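Local coordinates for protein 433aa long hypothetical phosphoribosylglycinamide formyl transferase (Pyrococcus horikoshii, PDB 2DWC) that is a PurT-like member of the ATP-grasp family, with a preATP-grasp domain of Rossmann type, and holds adenosine-5'-diphosphate in a pocket formed largely by its ATP-grasp domain, at residues I348-S353 / R385-A390. Numbering follows the deposited sequence.
Sequences IKAKVS and RRLGIA. With SO4 (sulfate ion), chain F.
Ile348 stands opposite both Leu387 and Gly388, the signature of a classic beta bulge in an antiparallel strand pair. Its carbonyl oxygen is gripped twice: Leu387 N lies 2.9 Å from Ile348 O, nearly along the C=O axis, while Gly388 N reaches the same oxygen in the carbonyl plane, on a lone pair, over a longer 3.3 Å. Ile348 N in turn donates to Gly388 O at 2.9 Å, and beyond the bulge Ala350 N gives Arg385 O an almost straight bond (170° at the hydrogen). Packing is tight on the face of Ile348. Its chi1 of -65° sets CG1 beside the backbone N, 4.0 Å from Gly388 C, and an extended chi2 (170°) carries CD1 on to 3.7 Å from Ile389 C. Ala350 CB meets Leu387 CD1 at 3.8 Å.

The other face is looser and partly exposed. There Lys349 and Arg386 form the non-hydrogen-bonded pair, and the Arg386 guanidinium goes to Asp241 and Asp298 in salt bridges. The CB of Arg385 points away from the 348-353 segment; its NE and NH2 hold two oxygens of a sulfate ion, probably from the crystallisation liquor and also hydrogen-bonded to Tyr382 OH and Lys378 NZ, and its NH1 bonds to Glu380 O. Strand 386-393 lies between strands 343-349 and 371-375, with helix 397-409 packed on Ala390 and strand 241-247 flanking 343-349.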
# COMPACT_ATOMS: atom_id res chain seq x y z
N ILE B 348 3.87 -17.23 6.31
CA ILE B 348 3.99 -18.23 5.25
C ILE B 348 5.50 -18.47 5.27
O ILE B 348 6.30 -17.61 4.85
CB ILE B 348 3.54 -17.67 3.89
CG1 ILE B 348 2.02 -17.35 3.95
CG2 ILE B 348 3.80 -18.70 2.81
CD1 ILE B 348 1.52 -16.56 2.71
N LYS B 349 5.90 -19.62 5.82
CA LYS B 349 7.33 -19.92 5.97
C LYS B 349 7.79 -21.07 5.11
O LYS B 349 7.04 -22.01 4.89
CB LYS B 349 7.66 -20.27 7.43
CG LYS B 349 7.19 -19.26 8.45
CD LYS B 349 8.03 -19.33 9.72
CE LYS B 349 8.24 -20.78 10.17
NZ LYS B 349 9.31 -20.86 11.20
N ALA B 350 9.03 -20.99 4.64
CA ALA B 350 9.55 -22.05 3.78
C ALA B 350 9.94 -23.25 4.61
O ALA B 350 10.51 -23.09 5.70
CB ALA B 350 10.79 -21.55 2.99
N LYS B 351 9.65 -24.42 4.07
CA LYS B 351 9.99 -25.68 4.72
C LYS B 351 11.14 -26.31 3.92
O LYS B 351 11.61 -27.40 4.24
CB LYS B 351 8.80 -26.62 4.72
CG LYS B 351 7.75 -26.28 5.74
CD LYS B 351 8.32 -26.41 7.15
CE LYS B 351 7.20 -26.55 8.18
NZ LYS B 351 7.71 -26.81 9.57
N VAL B 352 11.57 -25.61 2.87
CA VAL B 352 12.67 -26.07 2.05
C VAL B 352 13.55 -24.90 1.65
O VAL B 352 13.23 -23.75 1.92
CB VAL B 352 12.16 -26.79 0.79
CG1 VAL B 352 11.29 -27.97 1.19
CG2 VAL B 352 11.40 -25.82 -0.10
N SER B 353 14.69 -25.19 1.05
CA SER B 353 15.59 -24.13 0.65
C SER B 353 15.70 -24.14 -0.88
O SER B 353 15.20 -25.08 -1.55
CB SER B 353 16.97 -24.35 1.26
OG SER B 353 17.61 -25.46 0.64
N ARG B 385 12.72 -19.69 6.56
CA ARG B 385 12.66 -18.28 6.12
C ARG B 385 11.21 -17.84 5.91
O ARG B 385 10.42 -18.56 5.32
CB ARG B 385 13.43 -18.08 4.80
CG ARG B 385 13.68 -16.60 4.43
CD ARG B 385 14.52 -16.42 3.15
NE ARG B 385 15.32 -15.19 3.34
CZ ARG B 385 16.23 -14.74 2.49
NH1 ARG B 385 16.48 -15.40 1.36
NH2 ARG B 385 16.91 -13.64 2.79
N ARG B 386 10.85 -16.64 6.38
CA ARG B 386 9.49 -16.16 6.17
C ARG B 386 9.44 -15.58 4.76
O ARG B 386 10.17 -14.63 4.45
CB ARG B 386 9.18 -15.03 7.14
CG ARG B 386 7.72 -14.72 7.21
CD ARG B 386 7.52 -13.63 8.27
NE ARG B 386 7.84 -14.14 9.60
CZ ARG B 386 8.44 -13.43 10.55
NH1 ARG B 386 8.80 -12.18 10.34
NH2 ARG B 386 8.67 -13.99 11.74
N LEU B 387 8.57 -16.14 3.92
CA LEU B 387 8.43 -15.70 2.53
C LEU B 387 7.21 -14.84 2.27
O LEU B 387 7.10 -14.20 1.20
CB LEU B 387 8.39 -16.93 1.60
CG LEU B 387 9.67 -17.76 1.66
CD1 LEU B 387 9.61 -18.84 0.54
CD2 LEU B 387 10.91 -16.84 1.47
N GLY B 388 6.28 -14.79 3.23
CA GLY B 388 5.11 -13.95 3.02
C GLY B 388 4.19 -14.01 4.21
O GLY B 388 4.56 -14.58 5.25
N ILE B 389 3.01 -13.40 4.10
CA ILE B 389 2.03 -13.48 5.19
C ILE B 389 0.62 -13.52 4.62
O ILE B 389 0.36 -12.99 3.54
CB ILE B 389 2.01 -12.24 6.16
CG1 ILE B 389 1.96 -10.93 5.33
CG2 ILE B 389 3.15 -12.31 7.15
CD1 ILE B 389 1.50 -9.74 6.16
N ALA B 390 -0.28 -14.16 5.36
CA ALA B 390 -1.69 -14.08 5.02
C ALA B 390 -2.22 -12.98 5.97
O ALA B 390 -1.80 -12.91 7.14
CB ALA B 390 -2.42 -15.44 5.33
S SO4 F . 15.85 -13.00 6.24
O1 SO4 F . 16.47 -14.28 6.72
O2 SO4 F . 15.54 -12.14 7.43
O3 SO4 F . 16.82 -12.29 5.34
O4 SO4 F . 14.61 -13.32 5.47